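Local coordinates for protein putidaredoxin reductase (Pseudomonas putida, PDB 1Q1R) that probably carries electrons from NADH through its bound FAD to the iron-sulfur protein putidaredoxin, which serves the cytochrome P450cam monooxygenase, at residues P46-S49 against K50-A54; R134-E137 against D138-I142. All blocks are in the same frame, centred on the assembly; numbering follows the deposited sequence.

Contact 1 of 2, residues P46-S49 against K50-A54. With FAD (flavin-adenine dinucleotide), chain C.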
ATOM      1  N   PRO A  46       5.787  -4.314   3.989  1.00 17.25           N
ATOM      2  CA  PRO A  46       5.554  -5.516   3.175  1.00 16.88           C
ATOM      3  C   PRO A  46       5.829  -6.871   3.827  1.00 16.14           C
ATOM      4  O   PRO A  46       5.065  -7.813   3.640  1.00 15.93           O
ATOM      5  CB  PRO A  46       6.421  -5.272   1.942  1.00 17.92           C
ATOM      6  CG  PRO A  46       6.310  -3.779   1.778  1.00 18.51           C
ATOM      7  CD  PRO A  46       6.487  -3.280   3.202  1.00 16.87           C
ATOM      8  N   PRO A  47       6.918  -6.990   4.606  1.00 16.68           N
ATOM      9  CA  PRO A  47       7.214  -8.277   5.243  1.00 16.21           C
ATOM     10  C   PRO A  47       6.145  -8.715   6.247  1.00 16.93           C
ATOM     11  O   PRO A  47       6.047  -9.898   6.565  1.00 17.22           O
ATOM     12  CB  PRO A  47       8.558  -8.028   5.931  1.00 16.64           C
ATOM     13  CG  PRO A  47       9.198  -6.961   5.089  1.00 16.55           C
ATOM     14  CD  PRO A  47       8.026  -6.035   4.813  1.00 16.09           C
ATOM     15  N   LEU A  48       5.349  -7.764   6.734  1.00 16.66           N
ATOM     16  CA  LEU A  48       4.320  -8.060   7.732  1.00 17.63           C
ATOM     17  C   LEU A  48       3.172  -8.966   7.286  1.00 17.55           C
ATOM     18  O   LEU A  48       2.399  -9.436   8.122  1.00 18.28           O
ATOM     19  CB  LEU A  48       3.761  -6.758   8.323  1.00 17.90           C
ATOM     20  CG  LEU A  48       4.796  -5.810   8.940  1.00 20.60           C
ATOM     21  CD1 LEU A  48       4.081  -4.690   9.668  1.00 21.22           C
ATOM     22  CD2 LEU A  48       5.709  -6.561   9.893  1.00 21.48           C
ATOM     23  N   SER A  49       3.031  -9.191   5.982  1.00 17.24           N
ATOM     24  CA  SER A  49       2.005 -10.110   5.487  1.00 18.56           C
ATOM     25  C   SER A  49       2.726 -11.173   4.657  1.00 18.50           C
ATOM     26  O   SER A  49       2.099 -11.974   3.961  1.00 20.11           O
ATOM     27  CB  SER A  49       0.960  -9.387   4.630  1.00 17.86           C
ATOM     28  OG  SER A  49       1.557  -8.692   3.552  1.00 19.70           O
ATOM     29  N   LYS A  50       4.054 -11.175   4.760  1.00 17.04           N
ATOM     30  CA  LYS A  50       4.895 -12.108   4.021  1.00 17.58           C
ATOM     31  C   LYS A  50       5.869 -12.899   4.913  1.00 17.83           C
ATOM     32  O   LYS A  50       5.437 -13.625   5.809  1.00 18.07           O
ATOM     33  CB  LYS A  50       5.652 -11.345   2.921  1.00 17.06           C
ATOM     34  CG  LYS A  50       4.716 -10.568   1.983  1.00 17.77           C
ATOM     35  CD  LYS A  50       5.485  -9.719   0.972  1.00 18.78           C
ATOM     36  CE  LYS A  50       4.537  -8.899   0.110  1.00 18.72           C
ATOM     37  NZ  LYS A  50       3.739  -7.918   0.907  1.00 18.69           N
ATOM     38  N   ALA A  51       7.172 -12.750   4.677  1.00 17.25           N
ATOM     39  CA  ALA A  51       8.187 -13.491   5.431  1.00 17.84           C
ATOM     40  C   ALA A  51       8.216 -13.256   6.947  1.00 17.60           C
ATOM     41  O   ALA A  51       8.509 -14.183   7.710  1.00 17.82           O
ATOM     42  CB  ALA A  51       9.586 -13.226   4.835  1.00 16.13           C
ATOM     43  N   TYR A  52       7.940 -12.033   7.391  1.00 17.01           N
ATOM     44  CA  TYR A  52       7.953 -11.783   8.826  1.00 16.96           C
ATOM     45  C   TYR A  52       6.727 -12.449   9.453  1.00 16.59           C
ATOM     46  O   TYR A  52       6.826 -13.088  10.502  1.00 16.03           O
ATOM     47  CB  TYR A  52       7.947 -10.288   9.140  1.00 16.66           C
ATOM     48  CG  TYR A  52       8.305 -10.016  10.588  1.00 18.47           C
ATOM     49  CD1 TYR A  52       9.598 -10.263  11.060  1.00 18.74           C
ATOM     50  CD2 TYR A  52       7.352  -9.564  11.495  1.00 17.71           C
ATOM     51  CE1 TYR A  52       9.932 -10.069  12.404  1.00 19.21           C
ATOM     52  CE2 TYR A  52       7.681  -9.363  12.849  1.00 19.87           C
ATOM     53  CZ  TYR A  52       8.972  -9.619  13.289  1.00 19.40           C
ATOM     54  OH  TYR A  52       9.310  -9.421  14.607  1.00 19.74           O
ATOM     55  N   LEU A  53       5.573 -12.306   8.807  1.00 16.26           N
ATOM     56  CA  LEU A  53       4.357 -12.930   9.316  1.00 17.46           C
ATOM     57  C   LEU A  53       4.569 -14.441   9.338  1.00 18.58           C
ATOM     58  O   LEU A  53       3.993 -15.143  10.166  1.00 18.95           O
ATOM     59  CB  LEU A  53       3.149 -12.580   8.438  1.00 17.81           C
ATOM     60  CG  LEU A  53       1.787 -13.050   8.962  1.00 18.84           C
ATOM     61  CD1 LEU A  53       1.483 -12.358  10.289  1.00 19.35           C
ATOM     62  CD2 LEU A  53       0.698 -12.730   7.948  1.00 17.94           C
ATOM     63  N   ALA A  54       5.409 -14.941   8.435  1.00 18.77           N
ATOM     64  CA  ALA A  54       5.693 -16.373   8.387  1.00 19.59           C
ATOM     65  C   ALA A  54       6.715 -16.774   9.465  1.00 20.48           C
ATOM     66  O   ALA A  54       6.991 -17.965   9.648  1.00 19.45           O
ATOM     67  CB  ALA A  54       6.223 -16.763   7.000  1.00 20.62           C
TER
HETATM   68  PA  FAD C 749       2.386   4.794   7.060  1.00 22.85           P
HETATM   69  O1A FAD C 749       1.004   4.625   7.571  1.00 21.51           O
HETATM   70  O2A FAD C 749       3.234   3.590   6.904  1.00 23.56           O
HETATM   71  O5B FAD C 749       3.173   5.836   7.987  1.00 22.88           O
HETATM   72  C5B FAD C 749       2.528   6.985   8.549  1.00 24.60           C
HETATM   73  C4B FAD C 749       2.963   7.126  10.019  1.00 25.32           C
HETATM   74  O4B FAD C 749       2.644   8.479  10.506  1.00 24.74           O
HETATM   75  C3B FAD C 749       2.179   6.160  10.920  1.00 25.39           C
HETATM   76  O3B FAD C 749       3.047   5.669  11.950  1.00 25.67           O
HETATM   77  C2B FAD C 749       1.123   7.045  11.535  1.00 25.76           C
HETATM   78  O2B FAD C 749       0.715   6.525  12.804  1.00 26.90           O
HETATM   79  C1B FAD C 749       1.892   8.335  11.731  1.00 25.83           C
HETATM   80  N9A FAD C 749       1.036   9.518  12.020  1.00 27.11           N
HETATM   81  C8A FAD C 749      -0.125   9.842  11.423  1.00 27.77           C
HETATM   82  N7A FAD C 749      -0.602  10.964  11.976  1.00 28.81           N
HETATM   83  C5A FAD C 749       0.255  11.350  12.918  1.00 28.55           C
HETATM   84  C6A FAD C 749       0.289  12.421  13.813  1.00 29.91           C
HETATM   85  N6A FAD C 749      -0.699  13.313  13.832  1.00 29.37           N
HETATM   86  N1A FAD C 749       1.333  12.538  14.671  1.00 29.68           N
HETATM   87  C2A FAD C 749       2.330  11.641  14.670  1.00 29.78           C
HETATM   88  N3A FAD C 749       2.313  10.604  13.820  1.00 27.80           N
HETATM   89  C4A FAD C 749       1.294  10.440  12.942  1.00 27.75           C
HETATM   90  N1  FAD C 749       3.172  -1.848  -0.754  1.00 21.11           N
HETATM   91  C2  FAD C 749       3.805  -2.395  -1.876  1.00 21.86           C
HETATM   92  O2  FAD C 749       4.168  -1.663  -2.796  1.00 25.16           O
HETATM   93  N3  FAD C 749       4.034  -3.782  -1.933  1.00 19.74           N
HETATM   94  C4  FAD C 749       3.630  -4.613  -0.862  1.00 20.01           C
HETATM   95  O4  FAD C 749       3.877  -5.816  -0.906  1.00 19.62           O
HETATM   96  C4X FAD C 749       2.992  -4.061   0.261  1.00 19.58           C
HETATM   97  N5  FAD C 749       2.646  -4.844   1.323  1.00 18.41           N
HETATM   98  C5X FAD C 749       2.090  -4.330   2.459  1.00 18.89           C
HETATM   99  C6  FAD C 749       1.775  -5.174   3.544  1.00 17.76           C
HETATM  100  C7  FAD C 749       1.223  -4.637   4.730  1.00 17.37           C
HETATM  101  C7M FAD C 749       0.855  -5.585   5.886  1.00 17.13           C
HETATM  102  C8  FAD C 749       0.993  -3.242   4.832  1.00 16.67           C
HETATM  103  C8M FAD C 749       0.420  -2.618   6.114  1.00 16.73           C
HETATM  104  C9  FAD C 749       1.307  -2.402   3.749  1.00 17.47           C
HETATM  105  C9A FAD C 749       1.853  -2.939   2.562  1.00 17.80           C
HETATM  106  N10 FAD C 749       2.192  -2.103   1.463  1.00 20.28           N
HETATM  107  C10 FAD C 749       2.769  -2.674   0.310  1.00 19.12           C
HETATM  108  C1' FAD C 749       1.927  -0.633   1.518  1.00 20.18           C
HETATM  109  C2' FAD C 749       3.218   0.137   1.809  1.00 20.72           C
HETATM  110  O2' FAD C 749       3.881  -0.465   2.926  1.00 21.17           O
HETATM  111  C3' FAD C 749       2.922   1.619   2.107  1.00 20.70           C
HETATM  112  O3' FAD C 749       2.167   2.172   1.021  1.00 21.65           O
HETATM  113  C4' FAD C 749       4.225   2.408   2.286  1.00 21.09           C
HETATM  114  O4' FAD C 749       4.979   1.848   3.364  1.00 21.15           O
HETATM  115  C5' FAD C 749       3.969   3.896   2.582  1.00 21.79           C
HETATM  116  O5' FAD C 749       3.428   4.106   3.897  1.00 20.68           O
HETATM  117  P   FAD C 749       3.384   5.610   4.487  1.00 20.36           P
HETATM  118  O1P FAD C 749       4.701   5.908   5.087  1.00 18.93           O
HETATM  119  O2P FAD C 749       2.894   6.501   3.412  1.00 20.08           O
HETATM  120  O3P FAD C 749       2.235   5.550   5.632  1.00 22.24           O
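Lys50 folds its aliphatic chain back along the carbonyl of Pro46, so that methylenes as well as the amine meet the same oxygen: Lys50 CG lies 3.2 Å from Pro46 O, and Lys50 NZ hydrogen-bonds to that atom at 3.0 Å. The chain is extended as far as CE and then bends at its last torsion (chi4 63°), which swings the amine round to Pro46 O and, at 2.8 Å, to O4 of FAD. A weak bond to FAD N5 and a salt bridge to Glu163 add to the surroundings of NZ. Pro46 covers one face of the flavin, CG 3.7 Å from FAD C4X, whereas Lys50 NZ and Ser49 OG come in close to the ring plane, the serine hydroxyl beside C6 and hydrogen-bonded to Glu163. At the next residue, Pro47 O accepts from the backbone: Lys50 N comes from above the carbonyl plane, Tyr52 N reaches it from the opposite face, and Leu53 N adds a weak bond. This turn sets Tyr52 alongside Leu48, the two side chains pointing the same way with Leu48 CD2 3.8 Å from Tyr52 CD2. With CG anti to the backbone N (chi1 -166°), the Tyr52 ring runs beside Leu48 and carries its hydroxyl to Glu140. Leu53 packs against the carbonyl end of Leu48, its CB 3.2 Å from Leu48 O, a buried oxygen without a polar partner, and its CD2 3.8 Å from Ser49 CA. A lysine paired with a glutamate beside flavin N5 recurs in flavoenzymes of the glutathione reductase fold; here the short 3-10 segment 46-48 leads into it.

Contact 2 of 2, residues R134-E137 against D138-I142. With FAD (flavin-adenine dinucleotide), chain C.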
ATOM      1  N   ARG A 134      -1.589  -3.638  10.279  1.00 21.21           N
ATOM      2  CA  ARG A 134      -0.932  -2.431   9.796  1.00 22.97           C
ATOM      3  C   ARG A 134       0.349  -2.151  10.587  1.00 21.29           C
ATOM      4  O   ARG A 134       1.345  -1.713  10.020  1.00 21.59           O
ATOM      5  CB  ARG A 134      -1.892  -1.235   9.901  1.00 25.04           C
ATOM      6  CG  ARG A 134      -1.872  -0.251   8.710  1.00 28.96           C
ATOM      7  CD  ARG A 134      -0.515   0.383   8.512  1.00 31.36           C
ATOM      8  NE  ARG A 134      -0.537   1.615   7.709  1.00 32.74           N
ATOM      9  CZ  ARG A 134      -0.777   1.685   6.400  1.00 31.62           C
ATOM     10  NH1 ARG A 134      -1.039   0.595   5.692  1.00 31.21           N
ATOM     11  NH2 ARG A 134      -0.699   2.857   5.784  1.00 31.99           N
ATOM     12  N   THR A 135       0.333  -2.420  11.891  1.00 19.95           N
ATOM     13  CA  THR A 135       1.501  -2.156  12.728  1.00 19.46           C
ATOM     14  C   THR A 135       2.317  -3.403  13.039  1.00 18.74           C
ATOM     15  O   THR A 135       1.858  -4.529  12.855  1.00 19.18           O
ATOM     16  CB  THR A 135       1.101  -1.535  14.077  1.00 20.45           C
ATOM     17  OG1 THR A 135       0.424  -2.525  14.869  1.00 19.54           O
ATOM     18  CG2 THR A 135       0.180  -0.337  13.863  1.00 20.14           C
ATOM     19  N   LEU A 136       3.538  -3.194  13.518  1.00 18.62           N
ATOM     20  CA  LEU A 136       4.402  -4.310  13.871  1.00 17.96           C
ATOM     21  C   LEU A 136       3.709  -5.087  14.991  1.00 18.51           C
ATOM     22  O   LEU A 136       3.746  -6.315  15.019  1.00 17.87           O
ATOM     23  CB  LEU A 136       5.764  -3.802  14.345  1.00 17.12           C
ATOM     24  CG  LEU A 136       6.773  -4.862  14.797  1.00 17.21           C
ATOM     25  CD1 LEU A 136       7.016  -5.862  13.674  1.00 17.94           C
ATOM     26  CD2 LEU A 136       8.080  -4.177  15.205  1.00 17.13           C
ATOM     27  N   GLU A 137       3.067  -4.358  15.900  1.00 18.37           N
ATOM     28  CA  GLU A 137       2.360  -4.982  17.009  1.00 20.59           C
ATOM     29  C   GLU A 137       1.270  -5.897  16.452  1.00 19.66           C
ATOM     30  O   GLU A 137       1.127  -7.036  16.903  1.00 18.39           O
ATOM     31  CB  GLU A 137       1.750  -3.919  17.934  1.00 23.48           C
ATOM     32  CG  GLU A 137       0.971  -4.509  19.102  1.00 29.89           C
ATOM     33  CD  GLU A 137       0.300  -3.450  19.965  1.00 34.57           C
ATOM     34  OE1 GLU A 137       1.006  -2.547  20.462  1.00 37.93           O
ATOM     35  OE2 GLU A 137      -0.932  -3.524  20.152  1.00 37.81           O
ATOM     36  N   ASP A 138       0.514  -5.406  15.466  1.00 18.39           N
ATOM     37  CA  ASP A 138      -0.538  -6.209  14.839  1.00 18.06           C
ATOM     38  C   ASP A 138       0.050  -7.499  14.279  1.00 17.40           C
ATOM     39  O   ASP A 138      -0.474  -8.588  14.507  1.00 15.99           O
ATOM     40  CB  ASP A 138      -1.196  -5.488  13.648  1.00 18.30           C
ATOM     41  CG  ASP A 138      -2.037  -4.295  14.051  1.00 20.03           C
ATOM     42  OD1 ASP A 138      -2.611  -4.289  15.162  1.00 20.90           O
ATOM     43  OD2 ASP A 138      -2.142  -3.367  13.226  1.00 20.12           O
ATOM     44  N   ALA A 139       1.124  -7.354  13.511  1.00 16.11           N
ATOM     45  CA  ALA A 139       1.772  -8.489  12.869  1.00 17.17           C
ATOM     46  C   ALA A 139       2.257  -9.546  13.851  1.00 16.67           C
ATOM     47  O   ALA A 139       2.050 -10.733  13.634  1.00 14.71           O
ATOM     48  CB  ALA A 139       2.943  -8.008  11.989  1.00 16.92           C
ATOM     49  N   GLU A 140       2.899  -9.119  14.933  1.00 17.36           N
ATOM     50  CA  GLU A 140       3.408 -10.072  15.913  1.00 17.58           C
ATOM     51  C   GLU A 140       2.275 -10.754  16.689  1.00 17.81           C
ATOM     52  O   GLU A 140       2.351 -11.951  16.981  1.00 17.65           O
ATOM     53  CB  GLU A 140       4.415  -9.371  16.837  1.00 18.14           C
ATOM     54  CG  GLU A 140       5.567  -8.762  16.020  1.00 19.87           C
ATOM     55  CD  GLU A 140       6.748  -8.264  16.847  1.00 21.98           C
ATOM     56  OE1 GLU A 140       6.541  -7.612  17.884  1.00 21.48           O
ATOM     57  OE2 GLU A 140       7.898  -8.514  16.436  1.00 24.20           O
ATOM     58  N   CYS A 141       1.218 -10.005  16.996  1.00 17.73           N
ATOM     59  CA  CYS A 141       0.062 -10.567  17.704  1.00 17.86           C
ATOM     60  C   CYS A 141      -0.574 -11.647  16.826  1.00 17.90           C
ATOM     61  O   CYS A 141      -0.943 -12.724  17.298  1.00 17.15           O
ATOM     62  CB  CYS A 141      -0.966  -9.468  17.998  1.00 19.84           C
ATOM     63  SG  CYS A 141      -2.552 -10.058  18.682  1.00 25.48           S
ATOM     64  N   ILE A 142      -0.702 -11.355  15.536  1.00 17.60           N
ATOM     65  CA  ILE A 142      -1.271 -12.319  14.609  1.00 17.12           C
ATOM     66  C   ILE A 142      -0.343 -13.529  14.436  1.00 17.40           C
ATOM     67  O   ILE A 142      -0.777 -14.681  14.547  1.00 16.05           O
ATOM     68  CB  ILE A 142      -1.527 -11.678  13.222  1.00 17.50           C
ATOM     69  CG1 ILE A 142      -2.727 -10.727  13.295  1.00 17.94           C
ATOM     70  CG2 ILE A 142      -1.767 -12.775  12.171  1.00 17.90           C
ATOM     71  CD1 ILE A 142      -2.806  -9.749  12.131  1.00 18.53           C
TER
HETATM   72  PA  FAD C 749       2.386   4.794   7.060  1.00 22.85           P
HETATM   73  O1A FAD C 749       1.004   4.625   7.571  1.00 21.51           O
HETATM   74  O2A FAD C 749       3.234   3.590   6.904  1.00 23.56           O
HETATM   75  O5B FAD C 749       3.173   5.836   7.987  1.00 22.88           O
HETATM   76  C5B FAD C 749       2.528   6.985   8.549  1.00 24.60           C
HETATM   77  C4B FAD C 749       2.963   7.126  10.019  1.00 25.32           C
HETATM   78  O4B FAD C 749       2.644   8.479  10.506  1.00 24.74           O
HETATM   79  C3B FAD C 749       2.179   6.160  10.920  1.00 25.39           C
HETATM   80  O3B FAD C 749       3.047   5.669  11.950  1.00 25.67           O
HETATM   81  C2B FAD C 749       1.123   7.045  11.535  1.00 25.76           C
HETATM   82  O2B FAD C 749       0.715   6.525  12.804  1.00 26.90           O
HETATM   83  C1B FAD C 749       1.892   8.335  11.731  1.00 25.83           C
HETATM   84  N9A FAD C 749       1.036   9.518  12.020  1.00 27.11           N
HETATM   85  C8A FAD C 749      -0.125   9.842  11.423  1.00 27.77           C
HETATM   86  N7A FAD C 749      -0.602  10.964  11.976  1.00 28.81           N
HETATM   87  C5A FAD C 749       0.255  11.350  12.918  1.00 28.55           C
HETATM   88  C6A FAD C 749       0.289  12.421  13.813  1.00 29.91           C
HETATM   89  N6A FAD C 749      -0.699  13.313  13.832  1.00 29.37           N
HETATM   90  N1A FAD C 749       1.333  12.538  14.671  1.00 29.68           N
HETATM   91  C2A FAD C 749       2.330  11.641  14.670  1.00 29.78           C
HETATM   92  N3A FAD C 749       2.313  10.604  13.820  1.00 27.80           N
HETATM   93  C4A FAD C 749       1.294  10.440  12.942  1.00 27.75           C
HETATM   94  N1  FAD C 749       3.172  -1.848  -0.754  1.00 21.11           N
HETATM   95  C2  FAD C 749       3.805  -2.395  -1.876  1.00 21.86           C
HETATM   96  O2  FAD C 749       4.168  -1.663  -2.796  1.00 25.16           O
HETATM   97  N3  FAD C 749       4.034  -3.782  -1.933  1.00 19.74           N
HETATM   98  C4  FAD C 749       3.630  -4.613  -0.862  1.00 20.01           C
HETATM   99  O4  FAD C 749       3.877  -5.816  -0.906  1.00 19.62           O
HETATM  100  C4X FAD C 749       2.992  -4.061   0.261  1.00 19.58           C
HETATM  101  N5  FAD C 749       2.646  -4.844   1.323  1.00 18.41           N
HETATM  102  C5X FAD C 749       2.090  -4.330   2.459  1.00 18.89           C
HETATM  103  C6  FAD C 749       1.775  -5.174   3.544  1.00 17.76           C
HETATM  104  C7  FAD C 749       1.223  -4.637   4.730  1.00 17.37           C
HETATM  105  C7M FAD C 749       0.855  -5.585   5.886  1.00 17.13           C
HETATM  106  C8  FAD C 749       0.993  -3.242   4.832  1.00 16.67           C
HETATM  107  C8M FAD C 749       0.420  -2.618   6.114  1.00 16.73           C
HETATM  108  C9  FAD C 749       1.307  -2.402   3.749  1.00 17.47           C
HETATM  109  C9A FAD C 749       1.853  -2.939   2.562  1.00 17.80           C
HETATM  110  N10 FAD C 749       2.192  -2.103   1.463  1.00 20.28           N
HETATM  111  C10 FAD C 749       2.769  -2.674   0.310  1.00 19.12           C
HETATM  112  C1' FAD C 749       1.927  -0.633   1.518  1.00 20.18           C
HETATM  113  C2' FAD C 749       3.218   0.137   1.809  1.00 20.72           C
HETATM  114  O2' FAD C 749       3.881  -0.465   2.926  1.00 21.17           O
HETATM  115  C3' FAD C 749       2.922   1.619   2.107  1.00 20.70           C
HETATM  116  O3' FAD C 749       2.167   2.172   1.021  1.00 21.65           O
HETATM  117  C4' FAD C 749       4.225   2.408   2.286  1.00 21.09           C
HETATM  118  O4' FAD C 749       4.979   1.848   3.364  1.00 21.15           O
HETATM  119  C5' FAD C 749       3.969   3.896   2.582  1.00 21.79           C
HETATM  120  O5' FAD C 749       3.428   4.106   3.897  1.00 20.68           O
HETATM  121  P   FAD C 749       3.384   5.610   4.487  1.00 20.36           P
HETATM  122  O1P FAD C 749       4.701   5.908   5.087  1.00 18.93           O
HETATM  123  O2P FAD C 749       2.894   6.501   3.412  1.00 20.08           O
HETATM  124  O3P FAD C 749       2.235   5.550   5.632  1.00 22.24           O
HETATM  125  O   HOH W   1      -1.486  -2.079  16.831  1.00 40.87           O
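The carboxylate of Asp138 takes two backbone N-H groups on one oxygen: Arg134 N meets OD2 at 3.0 Å on its anti side, close to the carboxylate plane, and Thr135 N comes to OD2 from above that plane in a nearly straight bond (173°). OD1 forms a salt bridge with Arg131 and accepts from a water that also bonds to Thr135 OG1. The flat guanidinium of Arg134 has a phosphate oxygen at its edge, FAD O1A lying 3.0 Å from NH2 and more weakly bonded by NE; NH1 packs 3.6 Å from the flavin methyl C8M, and NH2 also forms a salt bridge with Asp284. Thr135 and Asp138 make a capping box at the start of helix 136-144. With OG1 held between its own backbone N and carbonyl carbon (chi1 70°), Thr135 accepts Asp138 N at 2.9 Å, which with the bond from Thr135 N to OD2 completes the box. A leucine in place of Asp138 would probably leave the amides of Arg134 and Thr135 without their shared acceptor and Arg131 without this carboxylate mate. Behind the cap the helix bonds begin, Ala139 N to Thr135 O at 3.0 Å. Across the next turn the Leu136 side chain lies slantwise over the carboxylate end of Glu140, Leu136 CD1 3.9 Å from Glu140 OE2, the oxygen that meets the hydroxyl of Tyr52.

Overall arrangement
Following the chain, contact 1 closes a tight turn within the long loop that runs from strand 31-35 to helix 67-72. Contact 2 opens well after it, where the chain leaves strand 130-132, an outermost strand of the second parallel sheet, and enters helix 136-144. The two are in series and neither nests in the other, yet their centres lie about 10 Å apart. Leu48 CD2 packs on Ala139 CB at 3.8 Å, and Tyr52 OH and Glu140 OE2, 2.5 Å apart, probably share a hydrogen bond. The loop is thereby laid against the helix, and together they serve different parts of one FAD: 46-54 the flavin ring, Arg134 at the head of 134-142 a phosphate.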